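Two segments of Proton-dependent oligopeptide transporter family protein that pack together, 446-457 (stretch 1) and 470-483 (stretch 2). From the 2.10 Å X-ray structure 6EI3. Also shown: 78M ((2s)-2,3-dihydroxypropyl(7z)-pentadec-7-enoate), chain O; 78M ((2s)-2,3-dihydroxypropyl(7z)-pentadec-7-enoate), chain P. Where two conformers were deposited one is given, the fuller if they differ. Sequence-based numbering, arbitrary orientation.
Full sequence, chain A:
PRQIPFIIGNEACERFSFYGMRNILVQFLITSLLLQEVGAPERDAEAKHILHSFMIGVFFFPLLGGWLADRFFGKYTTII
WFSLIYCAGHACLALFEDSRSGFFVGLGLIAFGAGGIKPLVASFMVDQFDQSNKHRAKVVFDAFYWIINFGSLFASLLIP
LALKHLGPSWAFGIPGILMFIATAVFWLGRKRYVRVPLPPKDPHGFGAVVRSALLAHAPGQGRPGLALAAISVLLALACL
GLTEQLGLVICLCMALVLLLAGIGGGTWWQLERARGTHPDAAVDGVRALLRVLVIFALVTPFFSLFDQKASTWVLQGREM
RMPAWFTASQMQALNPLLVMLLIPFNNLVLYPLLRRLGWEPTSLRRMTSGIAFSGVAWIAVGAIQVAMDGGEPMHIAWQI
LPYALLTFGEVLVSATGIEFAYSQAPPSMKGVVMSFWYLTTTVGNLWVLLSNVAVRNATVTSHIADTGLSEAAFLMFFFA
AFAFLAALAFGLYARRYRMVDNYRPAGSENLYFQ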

ATOM      1  N   LEU A 446       1.131  -0.492  -9.572  1.00 26.39           N
ATOM      2  CA  LEU A 446       1.218  -0.123 -10.979  1.00 26.79           C
ATOM      3  C   LEU A 446       2.207  -1.060 -11.678  1.00 32.96           C
ATOM      4  O   LEU A 446       1.898  -1.514 -12.788  1.00 31.73           O
ATOM      5  CB  LEU A 446       1.637   1.357 -11.185  1.00 26.76           C
ATOM      6  CG  LEU A 446       2.077   1.780 -12.607  1.00 30.86           C
ATOM      7  CD1 LEU A 446       0.925   1.666 -13.639  1.00 29.58           C
ATOM      8  CD2 LEU A 446       2.714   3.195 -12.616  1.00 32.31           C
ATOM      9  N   TRP A 447       3.380  -1.361 -11.036  1.00 28.13           N
ATOM     10  CA  TRP A 447       4.366  -2.247 -11.671  1.00 28.62           C
ATOM     11  C   TRP A 447       3.776  -3.630 -11.981  1.00 31.53           C
ATOM     12  O   TRP A 447       4.189  -4.249 -12.955  1.00 31.30           O
ATOM     13  CB  TRP A 447       5.678  -2.371 -10.863  1.00 26.90           C
ATOM     14  CG  TRP A 447       6.355  -1.081 -10.468  1.00 27.63           C
ATOM     15  CD1 TRP A 447       6.952  -0.818  -9.273  1.00 30.01           C
ATOM     16  CD2 TRP A 447       6.497   0.111 -11.261  1.00 28.12           C
ATOM     17  NE1 TRP A 447       7.479   0.452  -9.274  1.00 29.92           N
ATOM     18  CE2 TRP A 447       7.217   1.045 -10.483  1.00 31.87           C
ATOM     19  CE3 TRP A 447       6.117   0.472 -12.568  1.00 30.44           C
ATOM     20  CZ2 TRP A 447       7.552   2.319 -10.958  1.00 31.65           C
ATOM     21  CZ3 TRP A 447       6.434   1.739 -13.034  1.00 33.32           C
ATOM     22  CH2 TRP A 447       7.123   2.657 -12.223  1.00 33.91           C
ATOM     23  N   VAL A 448       2.831  -4.115 -11.136  1.00 27.81           N
ATOM     24  CA  VAL A 448       2.162  -5.407 -11.345  1.00 26.73           C
ATOM     25  C   VAL A 448       1.263  -5.278 -12.589  1.00 30.90           C
ATOM     26  O   VAL A 448       1.317  -6.131 -13.477  1.00 31.34           O
ATOM     27  CB  VAL A 448       1.342  -5.871 -10.112  1.00 29.72           C
ATOM     28  CG1 VAL A 448       0.658  -7.215 -10.386  1.00 28.62           C
ATOM     29  CG2 VAL A 448       2.197  -5.938  -8.849  1.00 28.60           C
ATOM     30  N   LEU A 449       0.444  -4.204 -12.656  1.00 27.33           N
ATOM     31  CA  LEU A 449      -0.432  -3.953 -13.805  1.00 27.98           C
ATOM     32  C   LEU A 449       0.366  -3.876 -15.100  1.00 33.43           C
ATOM     33  O   LEU A 449      -0.039  -4.480 -16.098  1.00 33.68           O
ATOM     34  CB  LEU A 449      -1.229  -2.661 -13.627  1.00 27.55           C
ATOM     35  CG  LEU A 449      -2.282  -2.594 -12.507  1.00 29.40           C
ATOM     36  CD1 LEU A 449      -3.150  -1.341 -12.691  1.00 28.44           C
ATOM     37  CD2 LEU A 449      -3.191  -3.846 -12.513  1.00 26.45           C
ATOM     38  N   LEU A 450       1.534  -3.196 -15.066  1.00 30.94           N
ATOM     39  CA  LEU A 450       2.415  -3.061 -16.235  1.00 32.86           C
ATOM     40  C   LEU A 450       2.987  -4.392 -16.686  1.00 38.26           C
ATOM     41  O   LEU A 450       3.086  -4.630 -17.888  1.00 36.86           O
ATOM     42  CB  LEU A 450       3.529  -2.033 -16.001  1.00 33.20           C
ATOM     43  CG  LEU A 450       3.128  -0.561 -16.192  1.00 37.97           C
ATOM     44  CD1 LEU A 450       4.314   0.373 -15.914  1.00 37.88           C
ATOM     45  CD2 LEU A 450       2.567  -0.296 -17.602  1.00 39.62           C
ATOM     46  N   SER A 451       3.334  -5.275 -15.721  1.00 38.05           N
ATOM     47  CA  SER A 451       3.846  -6.619 -16.027  1.00 39.67           C
ATOM     48  C   SER A 451       2.792  -7.497 -16.733  1.00 47.31           C
ATOM     49  O   SER A 451       3.177  -8.291 -17.588  1.00 48.16           O
ATOM     50  CB  SER A 451       4.383  -7.316 -14.784  1.00 40.64           C
ATOM     51  OG  SER A 451       3.324  -7.788 -13.964  1.00 45.49           O
ATOM     52  N   ASN A 452       1.491  -7.331 -16.380  0.50 44.00           N
ATOM     53  CA  ASN A 452       0.338  -8.034 -16.961  0.50 44.58           C
ATOM     54  C   ASN A 452       0.183  -7.715 -18.435  0.50 51.84           C
ATOM     55  O   ASN A 452      -0.216  -8.582 -19.210  0.50 53.59           O
ATOM     56  CB  ASN A 452      -0.968  -7.618 -16.255  0.50 40.74           C
ATOM     57  CG  ASN A 452      -1.457  -8.530 -15.159  0.50 44.21           C
ATOM     58  OD1 ASN A 452      -0.978  -9.661 -14.985  0.50 37.86           O
ATOM     59  ND2 ASN A 452      -2.444  -8.043 -14.402  0.50 23.14           N
ATOM     60  N   VAL A 453       0.437  -6.450 -18.804  1.00 48.99           N
ATOM     61  CA  VAL A 453       0.312  -5.932 -20.168  1.00 50.43           C
ATOM     62  C   VAL A 453       1.491  -6.466 -20.989  1.00 54.52           C
ATOM     63  O   VAL A 453       1.277  -6.993 -22.082  1.00 54.77           O
ATOM     64  CB  VAL A 453       0.233  -4.377 -20.188  1.00 54.60           C
ATOM     65  CG1 VAL A 453       0.374  -3.830 -21.608  1.00 55.94           C
ATOM     66  CG2 VAL A 453      -1.066  -3.889 -19.551  1.00 53.51           C
ATOM     67  N   ALA A 454       2.718  -6.365 -20.433  1.00 50.19           N
ATOM     68  CA  ALA A 454       3.956  -6.818 -21.062  1.00 51.38           C
ATOM     69  C   ALA A 454       3.908  -8.290 -21.486  1.00 57.53           C
ATOM     70  O   ALA A 454       4.284  -8.580 -22.613  1.00 55.60           O
ATOM     71  CB  ALA A 454       5.147  -6.559 -20.153  1.00 51.45           C
ATOM     72  N   VAL A 455       3.413  -9.203 -20.614  1.00 56.46           N
ATOM     73  CA  VAL A 455       3.313 -10.641 -20.939  1.00 58.26           C
ATOM     74  C   VAL A 455       2.228 -10.941 -21.987  1.00 66.56           C
ATOM     75  O   VAL A 455       2.348 -11.929 -22.712  1.00 67.44           O
ATOM     76  CB  VAL A 455       3.166 -11.571 -19.703  1.00 60.93           C
ATOM     77  CG1 VAL A 455       4.427 -11.559 -18.852  1.00 60.31           C
ATOM     78  CG2 VAL A 455       1.929 -11.232 -18.874  1.00 59.53           C
ATOM     79  N   ARG A 456       1.182 -10.096 -22.073  1.00 65.92           N
ATOM     80  CA  ARG A 456       0.072 -10.277 -23.016  1.00 67.44           C
ATOM     81  C   ARG A 456       0.484 -10.018 -24.464  1.00 74.71           C
ATOM     82  O   ARG A 456      -0.233 -10.410 -25.391  1.00 76.78           O
ATOM     83  CB  ARG A 456      -1.155  -9.441 -22.597  1.00 67.73           C
ATOM     84  CG  ARG A 456      -2.521  -9.990 -23.065  1.00 79.74           C
ATOM     85  CD  ARG A 456      -2.756 -11.484 -22.820  1.00 83.19           C
ATOM     86  NE  ARG A 456      -2.626 -11.854 -21.409  1.00 79.82           N
ATOM     87  CZ  ARG A 456      -2.057 -12.975 -20.972  1.00 84.87           C
ATOM     88  NH1 ARG A 456      -1.566 -13.859 -21.832  1.00 69.09           N
ATOM     89  NH2 ARG A 456      -1.985 -13.224 -19.674  1.00 67.10           N
ATOM     90  N   ASN A 457       1.659  -9.402 -24.656  1.00 71.17           N
ATOM     91  CA  ASN A 457       2.241  -9.120 -25.959  1.00 72.37           C
ATOM     92  C   ASN A 457       2.684 -10.448 -26.589  1.00 77.15           C
ATOM     93  O   ASN A 457       3.400 -11.221 -25.941  1.00 75.56           O
ATOM     94  CB  ASN A 457       3.420  -8.160 -25.801  1.00 71.58           C
ATOM     95  CG  ASN A 457       3.992  -7.656 -27.097  1.00 95.56           C
ATOM     96  OD1 ASN A 457       5.104  -8.022 -27.492  1.00 87.39           O
ATOM     97  ND2 ASN A 457       3.263  -6.771 -27.763  1.00 90.17           N
TER
HETATM   98  O21 78M O 614      19.466  12.344  -3.384  1.00 83.47           O
HETATM   99  C20 78M O 614      18.387  13.238  -3.603  1.00 84.03           C
HETATM  100  C18 78M O 614      17.825  13.087  -4.997  1.00 85.43           C
HETATM  101  O19 78M O 614      18.847  13.324  -5.968  1.00 87.76           O
HETATM  102  C17 78M O 614      16.658  14.008  -5.251  1.00 86.92           C
HETATM  103  O2  78M O 614      15.957  13.455  -6.390  1.00 88.32           O
HETATM  104  C1  78M O 614      14.718  13.895  -6.643  1.00 89.09           C
HETATM  105  O1  78M O 614      14.208  14.834  -6.086  1.00 89.50           O
HETATM  106  C2  78M O 614      14.049  13.061  -7.695  1.00 89.28           C
HETATM  107  C3  78M O 614      12.803  12.345  -7.190  1.00 88.35           C
HETATM  108  C4  78M O 614      12.675  10.925  -7.725  1.00 88.15           C
HETATM  109  C5  78M O 614      11.478  10.688  -8.631  1.00 88.50           C
HETATM  110  C6  78M O 614      10.146  10.480  -7.899  1.00 88.16           C
HETATM  111  C7  78M O 614       9.724   9.046  -7.884  1.00 87.45           C
HETATM  112  C8  78M O 614       8.712   8.511  -8.546  1.00 86.93           C
HETATM  113  C9  78M O 614       8.307   7.065  -8.523  1.00 85.51           C
HETATM  114  C10 78M O 614       9.046   6.262  -9.597  1.00 86.00           C
HETATM  115  C11 78M O 614       9.638   4.950  -9.113  1.00 84.24           C
HETATM  116  C12 78M O 614      10.906   4.551  -9.860  1.00 83.89           C
HETATM  117  C13 78M O 614      11.639   3.334  -9.311  1.00 81.29           C
HETATM  118  C15 78M O 614      11.971   0.845  -9.427  1.00 77.48           C
HETATM  119  C14 78M O 614      11.052   1.996  -9.723  1.00 78.32           C
HETATM  120  C8  78M P 615      14.634 -22.350 -13.697  1.00 82.91           C
HETATM  121  C9  78M P 615      15.663 -21.380 -13.210  1.00 83.30           C
HETATM  122  C10 78M P 615      15.264 -19.925 -13.453  1.00 82.34           C
HETATM  123  C11 78M P 615      16.134 -18.923 -12.712  1.00 82.32           C
HETATM  124  C12 78M P 615      15.718 -17.470 -12.878  1.00 81.68           C
HETATM  125  C13 78M P 615      16.308 -16.547 -11.822  1.00 82.41           C
HETATM  126  C15 78M P 615      16.500 -14.201 -10.889  1.00 81.90           C
HETATM  127  C14 78M P 615      15.981 -15.075 -12.014  1.00 82.14           C
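Stretch 2 470-483: SEAAFLMFFFAAFA

Stretch 2 is helical from Glu471 through Ala483, with phi/psi near -60/-45 throughout and an unbroken series of i to i+4 backbone hydrogen bonds, from Phe474 N to Ser470 O (2.9 Å) through Ala483 N to Phe479 O (2.9 Å). The first turn leaves amide hydrogens without a helical carbonyl; Ser470, at the N-cap, meets one of them, its OG accepting from Ala473 N at 3.2 Å with an N-H...O angle of 167°.

This helix runs roughly antiparallel to that of stretch 1: their N-to-C directions differ by 135°, and the axes come no closer than 11.8 Å. The register descends accordingly: Val448 CA lies 8.9 Å from Phe479 CA, Ser451 CA lies 8.0 Å from Leu475 CA, and Val455 CA lies 7.8 Å from Glu471 CA.

The hydrogen bonds between the stretches lie at the Glu471 end. Arg456 NH2 donates to Glu471 OE1 at 2.8 Å, forming a salt bridge; the second bond, Arg456 NH1 to Glu471 OE2, is weak at 3.3 Å. Both carboxylate oxygens are thus engaged, although the arginine is poorly ordered. Its CA-to-CB bond points away from stretch 2, so the long side chain must double back, with chi2 and chi3 both p.

Ser451 faces stretch 2 but satisfies its hydroxyl within its own helix: OG donates to Val448 O at 2.6 Å, a carbonyl that also accepts from Asn452 N (3.1 Å). The same OG lies at the edge of the Phe479 ring, 3.2 Å from CZ.

Around these polar groups the packing is apolar. Val455 CG1 meets Leu475 CD2 at 3.6 Å. At the other end, Phe482 directs its edge toward the face of Trp447, with planes at 84° and CZ 3.7 Å from Trp447 CD1; the indole NE1 is hydrogen-bonded elsewhere in the structure.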

ATOM      1  N   SER A 470       6.312 -21.839 -17.530  1.00 45.36           N
ATOM      2  CA  SER A 470       4.937 -21.397 -17.734  1.00 43.51           C
ATOM      3  C   SER A 470       4.946 -19.864 -17.547  1.00 44.59           C
ATOM      4  O   SER A 470       5.942 -19.320 -17.064  1.00 43.26           O
ATOM      5  CB  SER A 470       4.008 -22.043 -16.710  1.00 45.44           C
ATOM      6  OG  SER A 470       4.244 -21.571 -15.389  1.00 52.20           O
ATOM      7  N   GLU A 471       3.855 -19.179 -17.935  1.00 41.02           N
ATOM      8  CA  GLU A 471       3.698 -17.731 -17.785  1.00 39.98           C
ATOM      9  C   GLU A 471       3.790 -17.341 -16.293  1.00 40.33           C
ATOM     10  O   GLU A 471       4.506 -16.397 -15.949  1.00 39.34           O
ATOM     11  CB  GLU A 471       2.367 -17.279 -18.406  1.00 41.35           C
ATOM     12  CG  GLU A 471       2.301 -15.798 -18.721  1.00 49.56           C
ATOM     13  CD  GLU A 471       1.034 -15.376 -19.438  1.00 58.94           C
ATOM     14  OE1 GLU A 471       0.214 -14.667 -18.817  1.00 43.17           O
ATOM     15  OE2 GLU A 471       0.862 -15.743 -20.622  1.00 56.94           O
ATOM     16  N   ALA A 472       3.111 -18.099 -15.413  1.00 34.88           N
ATOM     17  CA  ALA A 472       3.152 -17.873 -13.967  1.00 33.15           C
ATOM     18  C   ALA A 472       4.608 -17.976 -13.445  1.00 35.47           C
ATOM     19  O   ALA A 472       5.065 -17.037 -12.811  1.00 34.26           O
ATOM     20  CB  ALA A 472       2.248 -18.863 -13.246  1.00 33.45           C
ATOM     21  N   ALA A 473       5.343 -19.066 -13.789  1.00 31.87           N
ATOM     22  CA  ALA A 473       6.731 -19.306 -13.364  1.00 31.21           C
ATOM     23  C   ALA A 473       7.679 -18.229 -13.880  1.00 34.25           C
ATOM     24  O   ALA A 473       8.526 -17.760 -13.121  1.00 32.55           O
ATOM     25  CB  ALA A 473       7.201 -20.697 -13.794  1.00 32.50           C
ATOM     26  N   PHE A 474       7.508 -17.798 -15.151  1.00 32.34           N
ATOM     27  CA  PHE A 474       8.312 -16.721 -15.733  1.00 33.31           C
ATOM     28  C   PHE A 474       8.118 -15.419 -14.918  1.00 34.87           C
ATOM     29  O   PHE A 474       9.098 -14.777 -14.561  1.00 34.64           O
ATOM     30  CB  PHE A 474       7.923 -16.491 -17.201  1.00 37.01           C
ATOM     31  CG  PHE A 474       8.701 -15.386 -17.877  1.00 40.74           C
ATOM     32  CD1 PHE A 474       9.921 -15.647 -18.492  1.00 45.03           C
ATOM     33  CD2 PHE A 474       8.223 -14.076 -17.885  1.00 43.42           C
ATOM     34  CE1 PHE A 474      10.646 -14.621 -19.103  1.00 47.43           C
ATOM     35  CE2 PHE A 474       8.951 -13.051 -18.495  1.00 46.67           C
ATOM     36  CZ  PHE A 474      10.160 -13.330 -19.092  1.00 46.41           C
ATOM     37  N   LEU A 475       6.856 -15.029 -14.667  1.00 30.28           N
ATOM     38  CA  LEU A 475       6.480 -13.833 -13.913  1.00 29.52           C
ATOM     39  C   LEU A 475       7.018 -13.862 -12.489  1.00 31.47           C
ATOM     40  O   LEU A 475       7.471 -12.836 -12.004  1.00 30.58           O
ATOM     41  CB  LEU A 475       4.952 -13.630 -13.905  1.00 29.34           C
ATOM     42  CG  LEU A 475       4.339 -12.991 -15.153  1.00 36.94           C
ATOM     43  CD1 LEU A 475       2.807 -13.153 -15.139  1.00 37.43           C
ATOM     44  CD2 LEU A 475       4.703 -11.504 -15.261  1.00 38.64           C
ATOM     45  N   MET A 476       7.008 -15.042 -11.841  1.00 27.42           N
ATOM     46  CA  MET A 476       7.524 -15.196 -10.482  1.00 26.28           C
ATOM     47  C   MET A 476       9.021 -14.910 -10.424  1.00 31.65           C
ATOM     48  O   MET A 476       9.455 -14.099  -9.602  1.00 30.66           O
ATOM     49  CB  MET A 476       7.167 -16.560  -9.895  1.00 27.58           C
ATOM     50  CG  MET A 476       5.697 -16.699  -9.608  1.00 29.58           C
ATOM     51  SD  MET A 476       5.217 -18.426  -9.565  1.00 32.96           S
ATOM     52  CE  MET A 476       3.427 -18.233  -9.325  1.00 29.75           C
ATOM     53  N   PHE A 477       9.782 -15.477 -11.368  1.00 30.10           N
ATOM     54  CA  PHE A 477      11.234 -15.243 -11.478  1.00 30.06           C
ATOM     55  C   PHE A 477      11.549 -13.814 -11.882  1.00 33.74           C
ATOM     56  O   PHE A 477      12.506 -13.244 -11.373  1.00 33.42           O
ATOM     57  CB  PHE A 477      11.895 -16.267 -12.408  1.00 31.80           C
ATOM     58  CG  PHE A 477      11.938 -17.645 -11.783  1.00 32.26           C
ATOM     59  CD1 PHE A 477      12.418 -17.827 -10.486  1.00 32.43           C
ATOM     60  CD2 PHE A 477      11.533 -18.763 -12.499  1.00 33.54           C
ATOM     61  CE1 PHE A 477      12.474 -19.095  -9.915  1.00 33.11           C
ATOM     62  CE2 PHE A 477      11.569 -20.032 -11.917  1.00 36.00           C
ATOM     63  CZ  PHE A 477      12.033 -20.190 -10.625  1.00 33.20           C
ATOM     64  N   PHE A 478      10.699 -13.213 -12.724  1.00 31.52           N
ATOM     65  CA  PHE A 478      10.820 -11.805 -13.111  1.00 32.07           C
ATOM     66  C   PHE A 478      10.699 -10.901 -11.863  1.00 33.42           C
ATOM     67  O   PHE A 478      11.525 -10.009 -11.681  1.00 33.35           O
ATOM     68  CB  PHE A 478       9.755 -11.416 -14.155  1.00 34.44           C
ATOM     69  CG  PHE A 478       9.684  -9.918 -14.363  1.00 37.25           C
ATOM     70  CD1 PHE A 478      10.628  -9.262 -15.147  1.00 41.81           C
ATOM     71  CD2 PHE A 478       8.693  -9.159 -13.743  1.00 38.57           C
ATOM     72  CE1 PHE A 478      10.581  -7.870 -15.307  1.00 43.82           C
ATOM     73  CE2 PHE A 478       8.638  -7.771 -13.917  1.00 42.08           C
ATOM     74  CZ  PHE A 478       9.594  -7.133 -14.675  1.00 41.79           C
ATOM     75  N   PHE A 479       9.658 -11.114 -11.023  1.00 27.39           N
ATOM     76  CA  PHE A 479       9.495 -10.290  -9.828  1.00 25.61           C
ATOM     77  C   PHE A 479      10.639 -10.453  -8.831  1.00 29.76           C
ATOM     78  O   PHE A 479      11.053  -9.445  -8.262  1.00 29.89           O
ATOM     79  CB  PHE A 479       8.124 -10.480  -9.174  1.00 25.62           C
ATOM     80  CG  PHE A 479       7.083  -9.722  -9.972  1.00 26.49           C
ATOM     81  CD1 PHE A 479       7.012  -8.334  -9.911  1.00 28.94           C
ATOM     82  CD2 PHE A 479       6.156 -10.399 -10.760  1.00 27.55           C
ATOM     83  CE1 PHE A 479       6.051  -7.635 -10.648  1.00 29.86           C
ATOM     84  CE2 PHE A 479       5.184  -9.701 -11.483  1.00 29.94           C
ATOM     85  CZ  PHE A 479       5.145  -8.325 -11.432  1.00 28.33           C
ATOM     86  N   ALA A 480      11.193 -11.686  -8.672  1.00 26.91           N
ATOM     87  CA  ALA A 480      12.369 -11.956  -7.830  1.00 27.53           C
ATOM     88  C   ALA A 480      13.564 -11.129  -8.312  1.00 32.98           C
ATOM     89  O   ALA A 480      14.227 -10.483  -7.495  1.00 32.70           O
ATOM     90  CB  ALA A 480      12.732 -13.430  -7.893  1.00 28.71           C
ATOM     91  N   ALA A 481      13.819 -11.131  -9.640  1.00 31.01           N
ATOM     92  CA  ALA A 481      14.920 -10.379 -10.268  1.00 32.52           C
ATOM     93  C   ALA A 481      14.730  -8.866 -10.067  1.00 35.22           C
ATOM     94  O   ALA A 481      15.697  -8.172  -9.770  1.00 34.47           O
ATOM     95  CB  ALA A 481      15.003 -10.703 -11.756  1.00 33.84           C
ATOM     96  N   PHE A 482      13.480  -8.379 -10.235  1.00 30.49           N
ATOM     97  CA  PHE A 482      13.074  -6.983 -10.072  1.00 29.89           C
ATOM     98  C   PHE A 482      13.338  -6.525  -8.624  1.00 33.03           C
ATOM     99  O   PHE A 482      13.875  -5.437  -8.432  1.00 33.27           O
ATOM    100  CB  PHE A 482      11.589  -6.811 -10.472  1.00 30.35           C
ATOM    101  CG  PHE A 482      10.967  -5.429 -10.401  1.00 31.04           C
ATOM    102  CD1 PHE A 482      11.680  -4.300 -10.803  1.00 33.42           C
ATOM    103  CD2 PHE A 482       9.653  -5.261  -9.970  1.00 32.43           C
ATOM    104  CE1 PHE A 482      11.091  -3.030 -10.771  1.00 34.44           C
ATOM    105  CE2 PHE A 482       9.057  -3.991  -9.952  1.00 34.40           C
ATOM    106  CZ  PHE A 482       9.778  -2.885 -10.354  1.00 32.60           C
ATOM    107  N   ALA A 483      13.045  -7.383  -7.628  1.00 28.73           N
ATOM    108  CA  ALA A 483      13.307  -7.073  -6.219  1.00 28.38           C
ATOM    109  C   ALA A 483      14.811  -7.048  -5.939  1.00 33.57           C
ATOM    110  O   ALA A 483      15.274  -6.170  -5.214  1.00 33.54           O
ATOM    111  CB  ALA A 483      12.636  -8.082  -5.310  1.00 27.53           C
TER